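Local structure of polyphosphate kinase (Porphyromonas gingivalis, 2O8R) at residues L436-K441 with R495-D500; G457-S462 with H488-L493. The protein probably catalyses the reversible, magnesium-dependent transfer of the terminal phosphate of ATP onto a growing chain of polyphosphate. The protein carries 3 engineered substitutions. All blocks are in the same frame, centred on the assembly; numbering follows the deposited sequence.

Interaction 1. Residues L436-K441 with R495-D500. With SO4 (sulfate ion), chain F.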
ATOM      1  N   LEU A 436     -14.650 -12.392  23.437  1.00 99.86           N
ATOM      2  CA  LEU A 436     -14.144 -11.091  23.839  1.00 96.73           C
ATOM      3  C   LEU A 436     -13.072 -10.644  22.848  1.00 97.62           C
ATOM      4  O   LEU A 436     -12.050 -11.311  22.687  1.00100.30           O
ATOM      5  CB  LEU A 436     -13.622 -11.112  25.287  1.00 93.33           C
ATOM      6  CG  LEU A 436     -12.651 -12.186  25.798  1.00 98.66           C
ATOM      7  CD1 LEU A 436     -11.203 -11.708  25.740  1.00 87.33           C
ATOM      8  CD2 LEU A 436     -13.007 -12.591  27.225  1.00 91.04           C
ATOM      9  N   LYS A 437     -13.330  -9.546  22.143  1.00 78.83           N
ATOM     10  CA  LYS A 437     -12.287  -8.934  21.343  1.00 70.51           C
ATOM     11  C   LYS A 437     -11.696  -7.796  22.165  1.00 72.26           C
ATOM     12  O   LYS A 437     -12.428  -7.040  22.801  1.00 85.25           O
ATOM     13  CB  LYS A 437     -12.800  -8.496  19.965  1.00 79.00           C
ATOM     14  CG  LYS A 437     -14.026  -7.582  19.954  1.00 98.12           C
ATOM     15  CD  LYS A 437     -14.766  -7.660  18.611  1.00 94.37           C
ATOM     16  CE  LYS A 437     -15.538  -6.378  18.273  1.00 97.07           C
ATOM     17  NZ  LYS A 437     -16.750  -6.147  19.106  1.00 86.21           N
ATOM     18  N   VAL A 438     -10.368  -7.712  22.201  1.00 76.26           N
ATOM     19  CA  VAL A 438      -9.695  -6.768  23.095  1.00 71.46           C
ATOM     20  C   VAL A 438      -9.624  -5.381  22.468  1.00 72.42           C
ATOM     21  O   VAL A 438      -8.818  -5.113  21.572  1.00 66.97           O
ATOM     22  CB  VAL A 438      -8.287  -7.260  23.513  1.00 77.56           C
ATOM     23  CG1 VAL A 438      -7.572  -6.229  24.384  1.00 41.09           C
ATOM     24  CG2 VAL A 438      -8.392  -8.582  24.246  1.00 80.52           C
ATOM     25  N   HIS A 439     -10.478  -4.495  22.952  1.00 70.93           N
ATOM     26  CA  HIS A 439     -10.518  -3.144  22.435  1.00 70.60           C
ATOM     27  C   HIS A 439      -9.582  -2.239  23.235  1.00 68.03           C
ATOM     28  O   HIS A 439      -9.262  -1.140  22.796  1.00 76.76           O
ATOM     29  CB  HIS A 439     -11.955  -2.628  22.443  1.00 65.99           C
ATOM     30  CG  HIS A 439     -12.131  -1.326  21.738  1.00 44.78           C
ATOM     31  ND1 HIS A 439     -12.257  -0.130  22.410  1.00 64.13           N
ATOM     32  CD2 HIS A 439     -12.186  -1.025  20.420  1.00 67.94           C
ATOM     33  CE1 HIS A 439     -12.392   0.850  21.536  1.00 53.09           C
ATOM     34  NE2 HIS A 439     -12.356   0.334  20.322  1.00 70.87           N
ATOM     35  N   ALA A 440      -9.142  -2.719  24.397  1.00 64.12           N
ATOM     36  CA  ALA A 440      -8.214  -1.995  25.277  1.00 67.03           C
ATOM     37  C   ALA A 440      -6.996  -1.424  24.544  1.00 66.35           C
ATOM     38  O   ALA A 440      -6.445  -2.055  23.647  1.00 72.70           O
ATOM     39  CB  ALA A 440      -7.764  -2.904  26.397  1.00 64.96           C
ATOM     40  N   LYS A 441      -6.583  -0.224  24.929  1.00 72.24           N
ATOM     41  CA  LYS A 441      -5.476   0.456  24.259  1.00 61.19           C
ATOM     42  C   LYS A 441      -4.324   0.687  25.248  1.00 61.94           C
ATOM     43  O   LYS A 441      -4.105   1.809  25.706  1.00 65.72           O
ATOM     44  CB  LYS A 441      -5.945   1.796  23.677  1.00 65.01           C
ATOM     45  CG  LYS A 441      -7.339   1.810  23.035  1.00 61.94           C
ATOM     46  CD  LYS A 441      -7.280   1.274  21.625  1.00 89.94           C
ATOM     47  CE  LYS A 441      -8.597   1.436  20.903  1.00 93.77           C
ATOM     48  NZ  LYS A 441      -8.539   0.771  19.577  1.00 96.90           N
ATOM     49  N   ARG A 495      -1.580 -10.956  31.526  1.00 59.58           N
ATOM     50  CA  ARG A 495      -1.460 -12.365  31.861  1.00 58.19           C
ATOM     51  C   ARG A 495      -2.796 -13.048  31.681  1.00 57.96           C
ATOM     52  O   ARG A 495      -2.865 -14.152  31.141  1.00 60.28           O
ATOM     53  CB  ARG A 495      -0.956 -12.549  33.287  1.00 58.57           C
ATOM     54  CG  ARG A 495       0.541 -12.525  33.386  1.00 63.17           C
ATOM     55  CD  ARG A 495       1.026 -12.668  34.810  1.00 64.89           C
ATOM     56  NE  ARG A 495       0.417 -13.791  35.508  1.00 72.56           N
ATOM     57  CZ  ARG A 495       0.827 -15.051  35.424  1.00 75.64           C
ATOM     58  NH1 ARG A 495       1.863 -15.375  34.661  1.00 57.80           N
ATOM     59  NH2 ARG A 495       0.190 -15.992  36.105  1.00 75.98           N
ATOM     60  N   ILE A 496      -3.852 -12.381  32.134  1.00 55.18           N
ATOM     61  CA  ILE A 496      -5.206 -12.854  31.900  1.00 56.16           C
ATOM     62  C   ILE A 496      -5.493 -12.996  30.392  1.00 53.73           C
ATOM     63  O   ILE A 496      -5.990 -14.026  29.955  1.00 55.86           O
ATOM     64  CB  ILE A 496      -6.255 -11.963  32.606  1.00 57.38           C
ATOM     65  CG1 ILE A 496      -6.110 -12.085  34.128  1.00 65.84           C
ATOM     66  CG2 ILE A 496      -7.674 -12.340  32.176  1.00 39.74           C
ATOM     67  CD1 ILE A 496      -7.101 -11.251  34.932  1.00 51.93           C
ATOM     68  N   LEU A 497      -5.149 -11.987  29.596  1.00 57.83           N
ATOM     69  CA  LEU A 497      -5.312 -12.092  28.138  1.00 65.63           C
ATOM     70  C   LEU A 497      -4.429 -13.196  27.523  1.00 63.17           C
ATOM     71  O   LEU A 497      -4.787 -13.795  26.501  1.00 64.09           O
ATOM     72  CB  LEU A 497      -5.068 -10.740  27.446  1.00 44.78           C
ATOM     73  CG  LEU A 497      -6.035  -9.630  27.839  1.00 52.66           C
ATOM     74  CD1 LEU A 497      -5.659  -8.317  27.197  1.00 41.20           C
ATOM     75  CD2 LEU A 497      -7.470 -10.012  27.497  1.00 43.58           C
ATOM     76  N   ASP A 498      -3.292 -13.475  28.159  1.00 49.18           N
ATOM     77  CA  ASP A 498      -2.397 -14.536  27.713  1.00 49.55           C
ATOM     78  C   ASP A 498      -2.731 -15.879  28.363  1.00 57.08           C
ATOM     79  O   ASP A 498      -1.914 -16.796  28.343  1.00 76.63           O
ATOM     80  CB  ASP A 498      -0.945 -14.165  28.012  1.00 48.67           C
ATOM     81  CG  ASP A 498       0.050 -14.877  27.101  1.00 74.59           C
ATOM     82  OD1 ASP A 498      -0.384 -15.552  26.137  1.00 63.89           O
ATOM     83  OD2 ASP A 498       1.273 -14.758  27.345  1.00 61.71           O
ATOM     84  N   GLY A 499      -3.915 -15.990  28.963  1.00 55.87           N
ATOM     85  CA  GLY A 499      -4.405 -17.265  29.510  1.00 54.36           C
ATOM     86  C   GLY A 499      -3.762 -17.835  30.773  1.00 53.93           C
ATOM     87  O   GLY A 499      -4.042 -18.971  31.155  1.00 63.20           O
ATOM     88  N   ASP A 500      -2.917 -17.052  31.433  1.00 55.43           N
ATOM     89  CA  ASP A 500      -2.260 -17.486  32.665  1.00 57.06           C
ATOM     90  C   ASP A 500      -3.156 -17.320  33.882  1.00 65.61           C
ATOM     91  O   ASP A 500      -4.027 -16.454  33.891  1.00 55.88           O
ATOM     92  CB  ASP A 500      -0.966 -16.701  32.849  1.00 58.99           C
ATOM     93  CG  ASP A 500       0.081 -17.102  31.847  1.00 66.72           C
ATOM     94  OD1 ASP A 500      -0.056 -18.215  31.300  1.00 84.11           O
ATOM     95  OD2 ASP A 500       1.019 -16.320  31.594  1.00 93.87           O
TER
HETATM   96  S   SO4 F 707     -12.032   2.923  18.131  1.00 81.62           S
HETATM   97  O1  SO4 F 707     -11.726   4.100  17.321  1.00 92.46           O
HETATM   98  O2  SO4 F 707     -13.413   2.499  17.854  1.00 68.92           O
HETATM   99  O3  SO4 F 707     -11.105   1.846  17.790  1.00102.70           O
HETATM  100  O4  SO4 F 707     -11.817   3.232  19.542  1.00 68.69           O
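L497, the last helical residue of helix 484-497, meets V438 in the loop before strand 442-447, and D498 to D500 form the turn that follows it. R495 belongs to the helix terminus: one face of its guanidinium lies under CB of D500, NE pairs with E502, and NH2 bonds to the carbonyl of P501. Next, I496 leans on Y514 and contributes its carbonyl to the turn.

L497 carries the contact. CG lies opposite the carbonyl carbon (chi1 -62°), which sends the forked end out to the loop, where it meets V438 tip to tip. CD2 of L497 is 3.7 Å from CG2 of V438, while CD1 of L497 lies 4.0 Å from both CG1 and CG2 of V438. L436 joins more loosely, its CD1 being 4.5 Å from CD2 of L497. A long branched leucine suits a place where the backbones stay well apart, and F403 of strand 399-404 packs on it too. D498 leaves helical geometry and pairs with R428. G499 is the C-prime residue of a Schellman motif, a place whose positive phi by itself favours glycine: its N bonds to O of I496, and D500 N to O of R495.

In the loop, V438 turns to the helix while H439 and K441 reach a sulfate, probably from the crystallisation liquor. NE2 of H439 gives O3 of the sulfate a weak, bent bond (3.2 Å, 141°), and NZ of K441 another weak one to O3; H597 and R599 complete the site. E628 accepts from ND1 of H439, the predicted phosphohistidine. The chemistry is thus divided: an undirected apolar contact packs the helix end against a loop whose polar residues help, weakly, to hold an anion, consistent with a site for phosphate.

Interaction 2. Residues G457-S462 with H488-L493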
ATOM      1  N   GLY A 457       7.796  -0.956  36.386  1.00 67.96           N
ATOM      2  CA  GLY A 457       7.829  -0.537  34.992  1.00 66.98           C
ATOM      3  C   GLY A 457       6.944   0.624  34.610  1.00 68.46           C
ATOM      4  O   GLY A 457       6.680   1.516  35.413  1.00 84.07           O
ATOM      5  N   ILE A 458       6.507   0.611  33.357  1.00 74.84           N
ATOM      6  CA  ILE A 458       5.747   1.711  32.774  1.00 67.31           C
ATOM      7  C   ILE A 458       4.491   1.181  32.090  1.00 58.10           C
ATOM      8  O   ILE A 458       4.548   0.255  31.283  1.00 61.45           O
ATOM      9  CB  ILE A 458       6.580   2.489  31.726  1.00 54.40           C
ATOM     10  CG1 ILE A 458       7.831   3.098  32.353  1.00 58.66           C
ATOM     11  CG2 ILE A 458       5.765   3.594  31.138  1.00 45.51           C
ATOM     12  CD1 ILE A 458       8.827   3.661  31.340  1.00 63.82           C
ATOM     13  N   ALA A 459       3.357   1.772  32.425  1.00 48.96           N
ATOM     14  CA  ALA A 459       2.126   1.469  31.730  1.00 54.31           C
ATOM     15  C   ALA A 459       1.743   2.661  30.878  1.00 58.30           C
ATOM     16  O   ALA A 459       1.795   3.803  31.340  1.00 71.51           O
ATOM     17  CB  ALA A 459       1.007   1.130  32.722  1.00 41.24           C
ATOM     18  N   LEU A 460       1.379   2.390  29.628  1.00 53.94           N
ATOM     19  CA  LEU A 460       0.823   3.398  28.733  1.00 51.87           C
ATOM     20  C   LEU A 460      -0.627   3.037  28.473  1.00 49.43           C
ATOM     21  O   LEU A 460      -0.900   1.916  28.053  1.00 61.46           O
ATOM     22  CB  LEU A 460       1.585   3.382  27.414  1.00 57.73           C
ATOM     23  CG  LEU A 460       2.830   4.238  27.202  1.00 62.03           C
ATOM     24  CD1 LEU A 460       3.718   4.264  28.412  1.00 65.96           C
ATOM     25  CD2 LEU A 460       3.592   3.722  25.997  1.00 53.97           C
ATOM     26  N   LEU A 461      -1.546   3.964  28.755  1.00 53.64           N
ATOM     27  CA  LEU A 461      -3.002   3.764  28.554  1.00 45.35           C
ATOM     28  C   LEU A 461      -3.611   4.900  27.776  1.00 43.15           C
ATOM     29  O   LEU A 461      -3.223   6.051  27.952  1.00 57.73           O
ATOM     30  CB  LEU A 461      -3.750   3.643  29.869  1.00 32.54           C
ATOM     31  CG  LEU A 461      -3.379   2.399  30.659  1.00 53.75           C
ATOM     32  CD1 LEU A 461      -2.287   2.725  31.698  1.00 50.07           C
ATOM     33  CD2 LEU A 461      -4.627   1.869  31.318  1.00 49.01           C
ATOM     34  N   SER A 462      -4.594   4.586  26.940  1.00 40.61           N
ATOM     35  CA  SER A 462      -4.987   5.524  25.899  1.00 45.35           C
ATOM     36  C   SER A 462      -6.428   5.422  25.443  1.00 50.05           C
ATOM     37  O   SER A 462      -7.035   4.351  25.501  1.00 59.59           O
ATOM     38  CB  SER A 462      -4.097   5.315  24.687  1.00 38.19           C
ATOM     39  OG  SER A 462      -4.353   6.326  23.736  1.00 45.17           O
ATOM     40  N   HIS A 488       0.841  -2.846  37.883  1.00 46.55           N
ATOM     41  CA  HIS A 488       0.576  -4.204  38.304  1.00 54.74           C
ATOM     42  C   HIS A 488      -0.725  -4.684  37.677  1.00 58.13           C
ATOM     43  O   HIS A 488      -0.865  -5.850  37.296  1.00 53.47           O
ATOM     44  CB  HIS A 488       0.504  -4.295  39.833  1.00 49.75           C
ATOM     45  CG  HIS A 488       0.293  -5.687  40.331  1.00 75.67           C
ATOM     46  ND1 HIS A 488      -0.962  -6.225  40.527  1.00 87.23           N
ATOM     47  CD2 HIS A 488       1.175  -6.669  40.626  1.00 49.21           C
ATOM     48  CE1 HIS A 488      -0.841  -7.478  40.928  1.00 80.67           C
ATOM     49  NE2 HIS A 488       0.445  -7.772  40.990  1.00 70.69           N
ATOM     50  N   ASP A 489      -1.679  -3.767  37.586  1.00 71.53           N
ATOM     51  CA  ASP A 489      -2.997  -4.067  37.051  1.00 60.32           C
ATOM     52  C   ASP A 489      -2.905  -4.402  35.578  1.00 61.71           C
ATOM     53  O   ASP A 489      -3.515  -5.372  35.120  1.00 59.12           O
ATOM     54  CB  ASP A 489      -3.921  -2.879  37.269  1.00 60.36           C
ATOM     55  CG  ASP A 489      -4.515  -2.855  38.662  1.00 61.82           C
ATOM     56  OD1 ASP A 489      -4.355  -3.863  39.380  1.00 63.18           O
ATOM     57  OD2 ASP A 489      -5.156  -1.840  39.035  1.00 59.16           O
ATOM     58  N   VAL A 490      -2.126  -3.596  34.856  1.00 53.83           N
ATOM     59  CA  VAL A 490      -1.856  -3.823  33.448  1.00 54.42           C
ATOM     60  C   VAL A 490      -1.085  -5.138  33.298  1.00 74.17           C
ATOM     61  O   VAL A 490      -1.406  -5.967  32.427  1.00 75.80           O
ATOM     62  CB  VAL A 490      -1.070  -2.645  32.834  1.00 50.16           C
ATOM     63  CG1 VAL A 490      -0.593  -2.979  31.433  1.00 50.07           C
ATOM     64  CG2 VAL A 490      -1.928  -1.388  32.802  1.00 44.99           C
ATOM     65  N   TYR A 491      -0.091  -5.328  34.168  1.00 59.36           N
ATOM     66  CA  TYR A 491       0.648  -6.579  34.239  1.00 54.31           C
ATOM     67  C   TYR A 491      -0.297  -7.772  34.311  1.00 61.79           C
ATOM     68  O   TYR A 491      -0.207  -8.713  33.515  1.00 68.08           O
ATOM     69  CB  TYR A 491       1.556  -6.585  35.463  1.00 56.44           C
ATOM     70  CG  TYR A 491       2.072  -7.960  35.802  1.00 71.20           C
ATOM     71  CD1 TYR A 491       3.147  -8.498  35.112  1.00 62.32           C
ATOM     72  CD2 TYR A 491       1.484  -8.725  36.806  1.00 70.89           C
ATOM     73  CE1 TYR A 491       3.621  -9.757  35.397  1.00 67.33           C
ATOM     74  CE2 TYR A 491       1.954  -9.985  37.098  1.00 77.29           C
ATOM     75  CZ  TYR A 491       3.028 -10.494  36.388  1.00 70.03           C
ATOM     76  OH  TYR A 491       3.513 -11.754  36.661  1.00 82.60           O
ATOM     77  N   ARG A 492      -1.199  -7.708  35.281  1.00 57.50           N
ATOM     78  CA  ARG A 492      -2.174  -8.749  35.523  1.00 59.64           C
ATOM     79  C   ARG A 492      -3.127  -8.905  34.355  1.00 47.02           C
ATOM     80  O   ARG A 492      -3.472 -10.030  33.988  1.00 61.18           O
ATOM     81  CB  ARG A 492      -2.958  -8.452  36.803  1.00 50.04           C
ATOM     82  CG  ARG A 492      -3.991  -9.490  37.129  1.00 68.44           C
ATOM     83  CD  ARG A 492      -4.776  -9.137  38.374  1.00 96.61           C
ATOM     84  NE  ARG A 492      -4.216  -9.747  39.575  1.00 89.97           N
ATOM     85  CZ  ARG A 492      -3.829  -9.069  40.646  1.00 94.71           C
ATOM     86  NH1 ARG A 492      -3.949  -7.749  40.683  1.00 95.93           N
ATOM     87  NH2 ARG A 492      -3.326  -9.715  41.684  1.00 96.34           N
ATOM     88  N   LEU A 493      -3.546  -7.783  33.769  1.00 58.18           N
ATOM     89  CA  LEU A 493      -4.435  -7.813  32.604  1.00 50.11           C
ATOM     90  C   LEU A 493      -3.838  -8.645  31.469  1.00 60.09           C
ATOM     91  O   LEU A 493      -4.515  -9.515  30.910  1.00 63.92           O
ATOM     92  CB  LEU A 493      -4.757  -6.408  32.110  1.00 39.52           C
ATOM     93  CG  LEU A 493      -5.600  -6.281  30.832  1.00 53.08           C
ATOM     94  CD1 LEU A 493      -6.936  -7.013  30.939  1.00 44.22           C
ATOM     95  CD2 LEU A 493      -5.800  -4.801  30.451  1.00 32.03           C
TER
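With chi1 at 171°, V490 holds CG1 opposite its backbone N and CG2 opposite its carbonyl carbon, and it is CG2 that extends from the helix to A459 and L461. L461 answers from the strand with CG opposite its own carbonyl carbon (chi1 -66°), and chi2 near 95° then sets CD1 by the same methyl. CG2 of V490 lies 3.9 Å from CB of A459 and 4.3 Å from CD1 of L461, a single branch touching two strand residues that lie two apart and face the helix.

Alanine suits the point where the backbones come nearest, 6.8 Å between the CA atoms of A459 and V490; the longer leucine spans the wider gap beside it. The beta-branched valine presents a compact methyl to both, and also touches L444 on the adjoining strand 442-447. L460 points the opposite way and packs against L360 of helix 355-365.

D489, buried next to V490, is polar yet well satisfied: OD1 accepts from the N of S507, and OD2 from the N atoms of R508 and L509. These bonds tie the helix to the chain that follows it.

Strand 457-462 runs antiparallel between 442-447 and 474-481, with helix 484-497 over one face and helix 355-365 over the other. Such a sheet sandwiched between helices fits the phospholipase D-like fold of the first C-terminal domain.

Both contacts lie in the first C-terminal, phospholipase D-like domain, their centres 12 Å apart, and both use helix 484-497: interaction 2 its middle, interaction 1 its final turn. Along the chain the order is loop 436-441, strand 457-462, then the two helical segments, so the chain between the two segments of interaction 1 contains both segments of interaction 2. They also touch directly, CB of K441 packing 3.3 Å from O of S462. One helix therefore covers the sheet through interaction 2 and, farther along, packs its end against the loop of the probable catalytic histidine, joining the core of the domain to the edge of its probable active site.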